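Local structure of citrate lyase subunit beta-like protein (Mycobacterium tuberculosis H37Rv, 6AQ4) at residues Lys100-Ala105 / Val119-Gly124; Leu184-Val189 / Val213-His218; Leu191-Val196 / His218-Pro223. The protein is a magnesium-dependent lyase of the HpcH/HpaI aldolase family that holds citramalyl-CoA in its active site and may play a role in fatty acid biosynthesis. All coordinates share one frame; numbering follows the deposited sequence.

Contact 1. Residues Lys100-Ala105 / Val119-Gly124. With MG (magnesium ion), chain K; CQM (Citramalyl-CoA), chain L.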
loop_
_atom_site.group_PDB
_atom_site.type_symbol
_atom_site.label_atom_id
_atom_site.label_comp_id
_atom_site.label_asym_id
_atom_site.label_seq_id
_atom_site.Cartn_x
_atom_site.Cartn_y
_atom_site.Cartn_z
ATOM N N LYS B 100 15.595 11.278 6.914
ATOM C CA LYS B 100 16.061 10.318 5.913
ATOM C C LYS B 100 16.443 9.008 6.562
ATOM O O LYS B 100 17.451 8.405 6.188
ATOM C CB LYS B 100 17.258 10.840 5.106
ATOM C CG LYS B 100 16.941 11.890 4.031
ATOM C CD LYS B 100 16.710 13.245 4.631
ATOM C CE LYS B 100 16.866 14.354 3.589
ATOM N NZ LYS B 100 16.367 15.657 4.118
ATOM N N ALA B 101 15.657 8.566 7.542
ATOM C CA ALA B 101 15.939 7.290 8.209
ATOM C C ALA B 101 15.842 6.200 7.165
ATOM O O ALA B 101 14.837 6.106 6.480
ATOM C CB ALA B 101 14.942 7.033 9.329
ATOM N N GLU B 102 16.879 5.377 7.037
ATOM C CA GLU B 102 16.943 4.426 5.927
ATOM C C GLU B 102 17.388 3.018 6.308
ATOM O O GLU B 102 17.326 2.124 5.477
ATOM C CB GLU B 102 17.829 4.975 4.791
ATOM C CG GLU B 102 17.102 6.007 3.956
ATOM C CD GLU B 102 17.912 6.551 2.807
ATOM O OE1 GLU B 102 17.287 6.914 1.791
ATOM O OE2 GLU B 102 19.161 6.633 2.918
ATOM N N SER B 103 17.851 2.829 7.544
ATOM C CA SER B 103 18.266 1.503 8.016
ATOM C C SER B 103 18.203 1.428 9.532
ATOM O O SER B 103 18.251 2.459 10.211
ATOM C CB SER B 103 19.701 1.191 7.571
ATOM O OG SER B 103 20.634 1.972 8.309
ATOM N N ALA B 104 18.112 0.212 10.067
ATOM C CA ALA B 104 18.140 0.016 11.511
ATOM C C ALA B 104 19.471 0.488 12.082
ATOM O O ALA B 104 19.529 1.051 13.187
ATOM C CB ALA B 104 17.907 -1.457 11.862
ATOM N N ALA B 105 20.536 0.244 11.322
ATOM C CA ALA B 105 21.888 0.661 11.694
ATOM C C ALA B 105 21.975 2.174 11.949
ATOM O O ALA B 105 22.668 2.615 12.865
ATOM C CB ALA B 105 22.878 0.262 10.601
ATOM N N VAL B 119 10.867 8.677 8.199
ATOM C CA VAL B 119 11.008 8.011 6.913
ATOM C C VAL B 119 10.440 8.889 5.811
ATOM O O VAL B 119 9.267 9.291 5.847
ATOM C CB VAL B 119 10.313 6.632 6.932
ATOM C CG1 VAL B 119 10.333 5.984 5.545
ATOM C CG2 VAL B 119 10.992 5.753 7.953
ATOM N N GLU B 120 11.277 9.181 4.823
ATOM C CA GLU B 120 10.934 10.154 3.799
ATOM C C GLU B 120 11.747 9.900 2.522
ATOM O O GLU B 120 12.055 10.824 1.780
ATOM C CB GLU B 120 11.176 11.573 4.333
ATOM C CG GLU B 120 12.501 11.710 5.095
ATOM C CD GLU B 120 12.742 13.123 5.593
ATOM O OE1 GLU B 120 11.918 13.991 5.252
ATOM O OE2 GLU B 120 13.734 13.361 6.314
ATOM N N THR B 121 12.086 8.638 2.275
ATOM C CA THR B 121 12.751 8.249 1.035
ATOM C C THR B 121 12.274 6.839 0.686
ATOM O O THR B 121 11.761 6.125 1.547
ATOM C CB THR B 121 14.298 8.209 1.190
ATOM O OG1 THR B 121 14.652 7.132 2.061
ATOM C CG2 THR B 121 14.838 9.504 1.764
ATOM N N ALA B 122 12.413 6.443 -0.573
ATOM C CA ALA B 122 11.949 5.126 -0.988
ATOM C C ALA B 122 12.672 4.043 -0.202
ATOM O O ALA B 122 12.064 3.060 0.243
ATOM C CB ALA B 122 12.165 4.931 -2.488
ATOM N N ARG B 123 13.980 4.221 -0.015
ATOM C CA ARG B 123 14.746 3.254 0.754
ATOM C C ARG B 123 14.193 3.112 2.168
ATOM O O ARG B 123 14.045 1.999 2.666
ATOM C CB ARG B 123 16.249 3.601 0.803
ATOM C CG ARG B 123 17.063 2.587 1.595
ATOM C CD ARG B 123 17.057 1.197 0.933
ATOM N NE ARG B 123 17.875 1.195 -0.280
ATOM C CZ ARG B 123 19.127 0.746 -0.346
ATOM N NH1 ARG B 123 19.710 0.238 0.731
ATOM N NH2 ARG B 123 19.795 0.795 -1.492
ATOM N N GLY B 124 13.922 4.228 2.838
ATOM C CA GLY B 124 13.328 4.137 4.172
ATOM C C GLY B 124 11.965 3.433 4.196
ATOM O O GLY B 124 11.680 2.642 5.103
HETATM MG MG MG K . 12.434 16.050 4.859
HETATM C C2 CQM L . 9.155 18.404 5.684
HETATM C C4 CQM L . 9.484 16.385 4.345
HETATM C C6 CQM L . 8.724 16.267 6.801
HETATM P P2A CQM L . 6.607 33.529 9.439
HETATM O O5A CQM L . 7.114 34.367 10.591
HETATM O O4A CQM L . 7.030 34.123 8.111
HETATM O O3A CQM L . 5.049 33.345 9.479
HETATM O O6A CQM L . 7.260 32.076 9.524
HETATM P P1A CQM L . 4.111 34.275 10.342
HETATM O O1A CQM L . 2.673 33.817 10.145
HETATM O O2A CQM L . 4.297 35.727 9.902
HETATM O O5B CQM L . 4.463 34.138 11.872
HETATM C C5B CQM L . 3.740 34.890 12.793
HETATM C C4B CQM L . 3.972 34.561 14.260
HETATM O O4B CQM L . 4.114 33.190 14.367
HETATM C C3B CQM L . 5.248 35.084 14.740
HETATM O O3B CQM L . 5.172 35.266 16.127
HETATM C C2B CQM L . 6.110 34.026 14.467
HETATM O O2B CQM L . 7.390 34.268 14.963
HETATM C C1B CQM L . 5.346 32.840 14.893
HETATM P P3B CQM L . 4.828 36.710 16.708
HETATM O O7A CQM L . 4.964 36.696 18.225
HETATM O O8A CQM L . 3.405 37.093 16.327
HETATM O O9A CQM L . 5.802 37.699 16.102
HETATM N N9A CQM L . 5.772 31.552 14.333
HETATM C C4A CQM L . 6.371 30.550 15.002
HETATM N N3A CQM L . 6.750 30.371 16.278
HETATM C C2A CQM L . 7.330 29.232 16.658
HETATM N N1A CQM L . 7.562 28.243 15.782
HETATM C C6A CQM L . 7.201 28.367 14.498
HETATM C C5A CQM L . 6.591 29.538 14.077
HETATM N N7A CQM L . 6.122 29.956 12.887
HETATM C C8A CQM L . 5.627 31.188 13.049
HETATM N N6A CQM L . 7.429 27.313 13.526
HETATM C CBP CQM L . 7.783 29.917 8.519
HETATM C CCP CQM L . 7.138 31.255 8.401
HETATM C CDP CQM L . 9.241 30.105 8.214
HETATM C CEP CQM L . 7.137 28.940 7.503
HETATM C CAP CQM L . 7.581 29.428 9.945
HETATM O OAP CQM L . 6.235 29.116 10.210
HETATM C C9P CQM L . 8.375 28.157 10.271
HETATM O O9P CQM L . 9.580 28.192 10.405
HETATM N N8P CQM L . 7.683 26.894 10.416
HETATM C C7P CQM L . 8.443 25.720 10.702
HETATM C C6P CQM L . 9.507 25.406 9.640
HETATM C C5P CQM L . 10.173 24.077 9.840
HETATM O O5P CQM L . 10.506 23.751 10.958
HETATM N N4P CQM L . 10.398 23.222 8.699
HETATM C C3P CQM L . 11.007 21.906 8.880
HETATM C C2P CQM L . 9.928 20.855 9.030
HETATM S S1P CQM L . 8.926 20.538 7.569
HETATM C C1 CQM L . 9.927 19.425 6.525
HETATM O O2 CQM L . 11.201 19.468 6.491
HETATM C C3 CQM L . 9.604 16.971 5.766
HETATM O O7 CQM L . 10.931 16.947 6.186
HETATM O O3 CQM L . 10.519 16.169 3.597
HETATM O O4 CQM L . 8.348 16.112 3.881
HETATM O O HOH W 1 14.012 15.935 6.428
HETATM O O HOH W 2 13.815 7.823 4.740
HETATM O O HOH W 3 18.904 0.690 3.823
HETATM O O HOH W 4 13.007 18.244 4.438
#
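At the magnesium site, Glu120 and Lys100 meet where two strand-to-helix loops leave the barrel side by side. Glu120 divides its carboxylate: OE1 binds the magnesium ion at 2.2 Å, while OE2 turns its anti lone pair to the backbone N of Lys100, 2.9 Å away. Water 1, itself a metal ligand, donates to the same OE2, so both oxygens are held, which should keep the carboxylate from rotating. Citramalyl-CoA, through O7 and O3, water 4 and Asp146 complete the coordination. The Lys100 chain, bent at chi2 (77°), lays CD 3.4 Å from Glu120 OE2 and sends NZ on to salt bridges with Glu44 and Asp45 and a hydrogen bond to Asp146. In this TIM barrel the ligands sit at the C-terminal ends of the strands, and the loop after strand 114-119 turns at once into helix 122-125. Thr121 is its N-cap: OG1 accepts from Gly124 N at 3.1 Å and donates to Glu102 OE1 at 2.7 Å, again on an anti lone pair. Water 2 donates to Thr121 OG1 and Ala101 O and accepts from Glu120 N, 2.9 Å away, tying the loops together.

Contact 2. Residues Leu184-Val189 / Val213-His218. With CQM (Citramalyl-CoA), chain L.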
loop_
_atom_site.group_PDB
_atom_site.type_symbol
_atom_site.label_atom_id
_atom_site.label_comp_id
_atom_site.label_asym_id
_atom_site.label_seq_id
_atom_site.Cartn_x
_atom_site.Cartn_y
_atom_site.Cartn_z
ATOM N N LEU B 184 5.480 5.259 18.838
ATOM C CA LEU B 184 4.619 6.395 18.507
ATOM C C LEU B 184 4.467 6.496 16.995
ATOM O O LEU B 184 5.373 6.102 16.257
ATOM C CB LEU B 184 5.199 7.704 19.039
ATOM C CG LEU B 184 4.803 8.127 20.454
ATOM C CD1 LEU B 184 5.478 9.433 20.830
ATOM C CD2 LEU B 184 3.297 8.262 20.563
ATOM N N ALA B 185 3.324 7.012 16.537
ATOM C CA ALA B 185 3.105 7.271 15.111
ATOM C C ALA B 185 2.748 8.732 14.852
ATOM O O ALA B 185 1.720 9.230 15.322
ATOM C CB ALA B 185 2.033 6.360 14.546
ATOM N N LEU B 186 3.604 9.402 14.086
ATOM C CA LEU B 186 3.468 10.837 13.804
ATOM C C LEU B 186 3.088 11.067 12.343
ATOM O O LEU B 186 3.805 10.637 11.436
ATOM C CB LEU B 186 4.792 11.562 14.090
ATOM C CG LEU B 186 5.254 11.760 15.537
ATOM C CD1 LEU B 186 5.608 10.431 16.208
ATOM C CD2 LEU B 186 6.439 12.738 15.591
ATOM N N ASP B 187 1.973 11.753 12.114
ATOM C CA ASP B 187 1.511 12.027 10.757
ATOM C C ASP B 187 2.222 13.243 10.156
ATOM O O ASP B 187 2.699 14.126 10.879
ATOM C CB ASP B 187 -0.006 12.232 10.739
ATOM C CG ASP B 187 -0.610 12.016 9.357
ATOM O OD1 ASP B 187 0.014 11.314 8.528
ATOM O OD2 ASP B 187 -1.719 12.542 9.106
ATOM N N ALA B 188 2.267 13.290 8.825
ATOM C CA ALA B 188 3.048 14.290 8.101
ATOM C C ALA B 188 2.532 15.725 8.233
ATOM O O ALA B 188 1.330 15.965 8.371
ATOM C CB ALA B 188 3.169 13.901 6.624
ATOM N N VAL B 189 3.456 16.680 8.171
ATOM C CA VAL B 189 3.103 18.097 8.277
ATOM C C VAL B 189 2.145 18.506 7.164
ATOM O O VAL B 189 2.137 17.896 6.086
ATOM C CB VAL B 189 4.357 19.003 8.186
ATOM C CG1 VAL B 189 5.173 18.959 9.487
ATOM C CG2 VAL B 189 5.208 18.615 6.979
ATOM N N VAL B 213 0.062 11.603 16.848
ATOM C CA VAL B 213 0.513 12.975 16.661
ATOM C C VAL B 213 0.276 13.453 15.236
ATOM O O VAL B 213 0.457 12.688 14.279
ATOM C CB VAL B 213 2.024 13.059 16.889
ATOM C CG1 VAL B 213 2.559 14.436 16.480
ATOM C CG2 VAL B 213 2.369 12.714 18.335
ATOM N N THR B 214 -0.125 14.712 15.089
ATOM C CA THR B 214 -0.048 15.378 13.792
ATOM C C THR B 214 0.936 16.524 13.945
ATOM O O THR B 214 0.674 17.475 14.691
ATOM C CB THR B 214 -1.415 15.931 13.305
ATOM O OG1 THR B 214 -2.230 14.856 12.820
ATOM C CG2 THR B 214 -1.207 16.926 12.165
ATOM N N VAL B 215 2.066 16.428 13.247
ATOM C CA VAL B 215 3.127 17.426 13.355
ATOM C C VAL B 215 2.770 18.694 12.594
ATOM O O VAL B 215 2.317 18.634 11.447
ATOM C CB VAL B 215 4.460 16.869 12.826
ATOM C CG1 VAL B 215 5.603 17.869 13.071
ATOM C CG2 VAL B 215 4.746 15.525 13.473
ATOM N N CYS B 216 2.981 19.842 13.232
ATOM C CA CYS B 216 2.673 21.131 12.611
ATOM C C CYS B 216 3.909 21.956 12.302
ATOM O O CYS B 216 4.966 21.765 12.909
ATOM C CB CYS B 216 1.745 21.956 13.508
ATOM S SG CYS B 216 0.175 21.153 13.807
ATOM N N ILE B 217 3.755 22.887 11.361
ATOM C CA ILE B 217 4.829 23.795 10.973
ATOM C C ILE B 217 4.456 25.255 11.238
ATOM O O ILE B 217 5.249 26.161 11.013
ATOM C CB ILE B 217 5.275 23.568 9.513
ATOM C CG1 ILE B 217 4.069 23.430 8.578
ATOM C CG2 ILE B 217 6.132 22.280 9.427
ATOM C CD1 ILE B 217 3.377 24.737 8.208
ATOM N N HIS B 218 3.251 25.479 11.742
ATOM C CA HIS B 218 2.857 26.821 12.166
ATOM C C HIS B 218 2.037 26.722 13.453
ATOM O O HIS B 218 1.228 25.811 13.603
ATOM C CB HIS B 218 2.065 27.529 11.060
ATOM C CG HIS B 218 1.922 29.007 11.267
ATOM N ND1 HIS B 218 0.843 29.570 11.916
ATOM C CD2 HIS B 218 2.722 30.039 10.912
ATOM C CE1 HIS B 218 0.988 30.883 11.955
ATOM N NE2 HIS B 218 2.123 31.194 11.355
HETATM C C2 CQM L . 9.155 18.404 5.684
HETATM C C4 CQM L . 9.484 16.385 4.345
HETATM C C6 CQM L . 8.724 16.267 6.801
HETATM P P2A CQM L . 6.607 33.529 9.439
HETATM O O5A CQM L . 7.114 34.367 10.591
HETATM O O4A CQM L . 7.030 34.123 8.111
HETATM O O3A CQM L . 5.049 33.345 9.479
HETATM O O6A CQM L . 7.260 32.076 9.524
HETATM P P1A CQM L . 4.111 34.275 10.342
HETATM O O1A CQM L . 2.673 33.817 10.145
HETATM O O2A CQM L . 4.297 35.727 9.902
HETATM O O5B CQM L . 4.463 34.138 11.872
HETATM C C5B CQM L . 3.740 34.890 12.793
HETATM C C4B CQM L . 3.972 34.561 14.260
HETATM O O4B CQM L . 4.114 33.190 14.367
HETATM C C3B CQM L . 5.248 35.084 14.740
HETATM O O3B CQM L . 5.172 35.266 16.127
HETATM C C2B CQM L . 6.110 34.026 14.467
HETATM O O2B CQM L . 7.390 34.268 14.963
HETATM C C1B CQM L . 5.346 32.840 14.893
HETATM P P3B CQM L . 4.828 36.710 16.708
HETATM O O7A CQM L . 4.964 36.696 18.225
HETATM O O8A CQM L . 3.405 37.093 16.327
HETATM O O9A CQM L . 5.802 37.699 16.102
HETATM N N9A CQM L . 5.772 31.552 14.333
HETATM C C4A CQM L . 6.371 30.550 15.002
HETATM N N3A CQM L . 6.750 30.371 16.278
HETATM C C2A CQM L . 7.330 29.232 16.658
HETATM N N1A CQM L . 7.562 28.243 15.782
HETATM C C6A CQM L . 7.201 28.367 14.498
HETATM C C5A CQM L . 6.591 29.538 14.077
HETATM N N7A CQM L . 6.122 29.956 12.887
HETATM C C8A CQM L . 5.627 31.188 13.049
HETATM N N6A CQM L . 7.429 27.313 13.526
HETATM C CBP CQM L . 7.783 29.917 8.519
HETATM C CCP CQM L . 7.138 31.255 8.401
HETATM C CDP CQM L . 9.241 30.105 8.214
HETATM C CEP CQM L . 7.137 28.940 7.503
HETATM C CAP CQM L . 7.581 29.428 9.945
HETATM O OAP CQM L . 6.235 29.116 10.210
HETATM C C9P CQM L . 8.375 28.157 10.271
HETATM O O9P CQM L . 9.580 28.192 10.405
HETATM N N8P CQM L . 7.683 26.894 10.416
HETATM C C7P CQM L . 8.443 25.720 10.702
HETATM C C6P CQM L . 9.507 25.406 9.640
HETATM C C5P CQM L . 10.173 24.077 9.840
HETATM O O5P CQM L . 10.506 23.751 10.958
HETATM N N4P CQM L . 10.398 23.222 8.699
HETATM C C3P CQM L . 11.007 21.906 8.880
HETATM C C2P CQM L . 9.928 20.855 9.030
HETATM S S1P CQM L . 8.926 20.538 7.569
HETATM C C1 CQM L . 9.927 19.425 6.525
HETATM O O2 CQM L . 11.201 19.468 6.491
HETATM C C3 CQM L . 9.604 16.971 5.766
HETATM O O7 CQM L . 10.931 16.947 6.186
HETATM O O3 CQM L . 10.519 16.169 3.597
HETATM O O4 CQM L . 8.348 16.112 3.881
HETATM O O HOH W 5 -2.686 14.803 10.300
#
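Leu186 and Val213 lie side by side and point the same way, Leu186 CG resting 3.7 Å from Val213 CB. Next along the same face, Leu186 CD2 reaches Val215 CG2 at 3.9 Å. Beyond the paired strands, Val189 has CG1 beside its backbone N (chi1 -75°), which directs that methyl onto Ile217 CG2; at 3.5 Å this carbon pair is tighter than usual, and the side chains cross at about a right angle. The backbones pair in parallel, with a bond from Asp187 N to Val213 O at 2.8 Å, a longer one from Val213 N to Ala185 O, and a weak one from Val215 N to Asp187 O. Val215 O is buried here with no hydrogen-bond partner in the model; Val189 CA makes a CA-H...O contact with Val215 O at 3.3 Å. On the face of Asp187 and Thr214, water 5 donates to Asp187 OD2 and lies 2.6 Å from Thr214 OG1; Asp187 also makes a salt bridge with Arg171, and Thr214 bonds to Tyr229. Past the strand, Ile217 O accepts from N8P of citramalyl-CoA at 2.6 Å. Strands 184-187 and 213-216, the last two of the TIM barrel, are joined by helix 196-209 in a beta-alpha-beta unit; Trp18, Phe20 and Met141 pack on the Leu186 face, while helix 221-228 covers Thr214 and Cys216.

Contact 3. Residues Leu191-Val196 / His218-Pro223. With CQM (Citramalyl-CoA), chain L.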
loop_
_atom_site.group_PDB
_atom_site.type_symbol
_atom_site.label_atom_id
_atom_site.label_comp_id
_atom_site.label_asym_id
_atom_site.label_seq_id
_atom_site.Cartn_x
_atom_site.Cartn_y
_atom_site.Cartn_z
ATOM N N LEU B 191 1.603 21.496 4.768
ATOM C CA LEU B 191 2.434 22.614 4.309
ATOM C C LEU B 191 1.659 23.845 3.835
ATOM O O LEU B 191 2.203 24.956 3.856
ATOM C CB LEU B 191 3.415 22.158 3.216
ATOM C CG LEU B 191 4.511 21.149 3.601
ATOM C CD1 LEU B 191 5.492 20.972 2.442
ATOM C CD2 LEU B 191 5.268 21.574 4.857
ATOM N N ASP B 192 0.410 23.641 3.405
ATOM C CA ASP B 192 -0.489 24.736 3.030
ATOM C C ASP B 192 -0.982 25.418 4.307
ATOM O O ASP B 192 -1.951 24.980 4.914
ATOM C CB ASP B 192 -1.679 24.204 2.209
ATOM C CG ASP B 192 -2.383 25.302 1.398
ATOM O OD1 ASP B 192 -2.451 26.466 1.861
ATOM O OD2 ASP B 192 -2.870 24.998 0.286
ATOM N N ILE B 193 -0.293 26.480 4.710
ATOM C CA ILE B 193 -0.489 27.087 6.024
ATOM C C ILE B 193 -1.915 27.598 6.213
ATOM O O ILE B 193 -2.484 27.493 7.299
ATOM C CB ILE B 193 0.526 28.249 6.263
ATOM C CG1 ILE B 193 1.968 27.720 6.220
ATOM C CG2 ILE B 193 0.239 28.954 7.587
ATOM C CD1 ILE B 193 2.986 28.770 5.853
ATOM N N LEU B 194 -2.488 28.123 5.138
ATOM C CA LEU B 194 -3.803 28.760 5.175
ATOM C C LEU B 194 -4.952 27.757 5.025
ATOM O O LEU B 194 -6.112 28.076 5.315
ATOM C CB LEU B 194 -3.894 29.812 4.064
ATOM C CG LEU B 194 -2.729 30.801 3.963
ATOM C CD1 LEU B 194 -2.530 31.295 2.526
ATOM C CD2 LEU B 194 -2.933 31.966 4.929
ATOM N N ASP B 195 -4.621 26.554 4.561
ATOM C CA ASP B 195 -5.614 25.515 4.318
ATOM C C ASP B 195 -5.955 24.782 5.615
ATOM O O ASP B 195 -5.522 23.639 5.830
ATOM C CB ASP B 195 -5.100 24.547 3.244
ATOM C CG ASP B 195 -6.022 23.355 3.025
ATOM O OD1 ASP B 195 -7.250 23.500 3.232
ATOM O OD2 ASP B 195 -5.514 22.271 2.645
ATOM N N VAL B 196 -6.711 25.453 6.486
ATOM C CA VAL B 196 -7.166 24.846 7.734
ATOM C C VAL B 196 -8.184 23.733 7.477
ATOM O O VAL B 196 -8.308 22.795 8.271
ATOM C CB VAL B 196 -7.764 25.875 8.706
ATOM C CG1 VAL B 196 -6.708 26.902 9.117
ATOM C CG2 VAL B 196 -9.005 26.562 8.081
ATOM N N HIS B 218 3.251 25.479 11.742
ATOM C CA HIS B 218 2.857 26.821 12.166
ATOM C C HIS B 218 2.037 26.722 13.453
ATOM O O HIS B 218 1.228 25.811 13.603
ATOM C CB HIS B 218 2.065 27.529 11.060
ATOM C CG HIS B 218 1.922 29.007 11.267
ATOM N ND1 HIS B 218 0.843 29.570 11.916
ATOM C CD2 HIS B 218 2.722 30.039 10.912
ATOM C CE1 HIS B 218 0.988 30.883 11.955
ATOM N NE2 HIS B 218 2.123 31.194 11.355
ATOM N N PRO B 219 2.256 27.651 14.397
ATOM C CA PRO B 219 1.486 27.611 15.647
ATOM C C PRO B 219 -0.023 27.736 15.412
ATOM O O PRO B 219 -0.813 27.155 16.163
ATOM C CB PRO B 219 2.027 28.809 16.437
ATOM C CG PRO B 219 2.715 29.676 15.424
ATOM C CD PRO B 219 3.237 28.747 14.380
ATOM N N SER B 220 -0.423 28.462 14.373
ATOM C CA SER B 220 -1.846 28.611 14.052
ATOM C C SER B 220 -2.513 27.263 13.807
ATOM O O SER B 220 -3.729 27.132 13.927
ATOM C CB SER B 220 -2.044 29.494 12.819
ATOM O OG SER B 220 -1.500 28.872 11.664
ATOM N N GLN B 221 -1.716 26.258 13.455
ATOM C CA GLN B 221 -2.259 24.935 13.147
ATOM C C GLN B 221 -2.570 24.086 14.383
ATOM O O GLN B 221 -3.368 23.147 14.306
ATOM C CB GLN B 221 -1.304 24.163 12.234
ATOM C CG GLN B 221 -1.164 24.735 10.832
ATOM C CD GLN B 221 -0.124 23.978 10.021
ATOM O OE1 GLN B 221 0.851 23.472 10.574
ATOM N NE2 GLN B 221 -0.335 23.885 8.710
ATOM N N ILE B 222 -1.929 24.397 15.510
ATOM C CA ILE B 222 -2.061 23.566 16.706
ATOM C C ILE B 222 -3.511 23.429 17.179
ATOM O O ILE B 222 -3.982 22.313 17.401
ATOM C CB ILE B 222 -1.160 24.052 17.868
ATOM C CG1 ILE B 222 0.318 23.801 17.548
ATOM C CG2 ILE B 222 -1.527 23.340 19.150
ATOM C CD1 ILE B 222 0.633 22.367 17.215
ATOM N N PRO B 223 -4.224 24.560 17.338
ATOM C CA PRO B 223 -5.638 24.460 17.718
ATOM C C PRO B 223 -6.422 23.566 16.755
ATOM O O PRO B 223 -7.169 22.696 17.200
ATOM C CB PRO B 223 -6.131 25.908 17.627
ATOM C CG PRO B 223 -4.901 26.735 17.820
ATOM C CD PRO B 223 -3.777 25.959 17.208
HETATM C C2 CQM L . 9.155 18.404 5.684
HETATM C C4 CQM L . 9.484 16.385 4.345
HETATM C C6 CQM L . 8.724 16.267 6.801
HETATM P P2A CQM L . 6.607 33.529 9.439
HETATM O O5A CQM L . 7.114 34.367 10.591
HETATM O O4A CQM L . 7.030 34.123 8.111
HETATM O O3A CQM L . 5.049 33.345 9.479
HETATM O O6A CQM L . 7.260 32.076 9.524
HETATM P P1A CQM L . 4.111 34.275 10.342
HETATM O O1A CQM L . 2.673 33.817 10.145
HETATM O O2A CQM L . 4.297 35.727 9.902
HETATM O O5B CQM L . 4.463 34.138 11.872
HETATM C C5B CQM L . 3.740 34.890 12.793
HETATM C C4B CQM L . 3.972 34.561 14.260
HETATM O O4B CQM L . 4.114 33.190 14.367
HETATM C C3B CQM L . 5.248 35.084 14.740
HETATM O O3B CQM L . 5.172 35.266 16.127
HETATM C C2B CQM L . 6.110 34.026 14.467
HETATM O O2B CQM L . 7.390 34.268 14.963
HETATM C C1B CQM L . 5.346 32.840 14.893
HETATM P P3B CQM L . 4.828 36.710 16.708
HETATM O O7A CQM L . 4.964 36.696 18.225
HETATM O O8A CQM L . 3.405 37.093 16.327
HETATM O O9A CQM L . 5.802 37.699 16.102
HETATM N N9A CQM L . 5.772 31.552 14.333
HETATM C C4A CQM L . 6.371 30.550 15.002
HETATM N N3A CQM L . 6.750 30.371 16.278
HETATM C C2A CQM L . 7.330 29.232 16.658
HETATM N N1A CQM L . 7.562 28.243 15.782
HETATM C C6A CQM L . 7.201 28.367 14.498
HETATM C C5A CQM L . 6.591 29.538 14.077
HETATM N N7A CQM L . 6.122 29.956 12.887
HETATM C C8A CQM L . 5.627 31.188 13.049
HETATM N N6A CQM L . 7.429 27.313 13.526
HETATM C CBP CQM L . 7.783 29.917 8.519
HETATM C CCP CQM L . 7.138 31.255 8.401
HETATM C CDP CQM L . 9.241 30.105 8.214
HETATM C CEP CQM L . 7.137 28.940 7.503
HETATM C CAP CQM L . 7.581 29.428 9.945
HETATM O OAP CQM L . 6.235 29.116 10.210
HETATM C C9P CQM L . 8.375 28.157 10.271
HETATM O O9P CQM L . 9.580 28.192 10.405
HETATM N N8P CQM L . 7.683 26.894 10.416
HETATM C C7P CQM L . 8.443 25.720 10.702
HETATM C C6P CQM L . 9.507 25.406 9.640
HETATM C C5P CQM L . 10.173 24.077 9.840
HETATM O O5P CQM L . 10.506 23.751 10.958
HETATM N N4P CQM L . 10.398 23.222 8.699
HETATM C C3P CQM L . 11.007 21.906 8.880
HETATM C C2P CQM L . 9.928 20.855 9.030
HETATM S S1P CQM L . 8.926 20.538 7.569
HETATM C C1 CQM L . 9.927 19.425 6.525
HETATM O O2 CQM L . 11.201 19.468 6.491
HETATM C C3 CQM L . 9.604 16.971 5.766
HETATM O O7 CQM L . 10.931 16.947 6.186
HETATM O O3 CQM L . 10.519 16.169 3.597
HETATM O O4 CQM L . 8.348 16.112 3.881
HETATM O O HOH W 6 -3.012 24.589 7.607
#
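His218 offers one face of its imidazole to Ile193, whose CG2 sits 4.0 Å from His218 CG, toward the rim of the ring. Following the histidine outward, His218 CB lies 4.2 Å from Ile193 CG2. CG stands anti to the backbone N (chi1 -165°), beside the carbonyl carbon, which leaves the NE2 end of the ring toward the diphosphate of citramalyl-CoA. On the opposite face Pro219 CD lies 3.4 Å above the plane, sandwiching the imidazole; Pro219 CD also lies 3.5 Å from C5A of the adenine. ND1 accepts from Ser220 N at 3.0 Å, the donor tilted 33° out of the ring plane. CD2 passes 3.7 Å from OAP of the ligand, and at the far end NE2 donates to phosphate oxygen O1A at 2.9 Å. The bond from Ser220 N, with the cover on both faces, probably limits the ring's turning and helps keep NE2 on the phosphate. His218 and Gln221 form a capping box at the start of the helix, although the return bond from His218 N to Gln221 OE1 is weak; OE1 also accepts from Ile217 N. Gln221 NE2 donates to His190 O and to water 6, which lies 2.9 Å from Asp192 O. The loop from strand 184-187 to helix 196-209 thus lies against the start of helix 221-228, with Pro219 packed on helix 29-35 and Ile193 on Ala254 of a second subunit.

How the contacts relate
Along the chain contact 1 closes first, and contacts 2 and 3 follow with their segments alternating. Contacts 2 and 3 share His218 and touch directly, their centres about 12 Å apart: strand 213-216 runs into helix 221-228, and Ile217 packs on Ile193. Contact 1 stands apart on the loops after strands 95-98 and 114-119, its centre about 18 Å from that of contact 2 and about 27 Å from that of contact 3. What joins all three is citramalyl-CoA, stretched across the C-terminal ends of the barrel strands: contact 1 meets its citramalyl end through the metal, contact 2 its pantetheine arm, contact 3 its phosphates and adenine. All three also reach the second subunit of the trimer, contact 2 through Ile217.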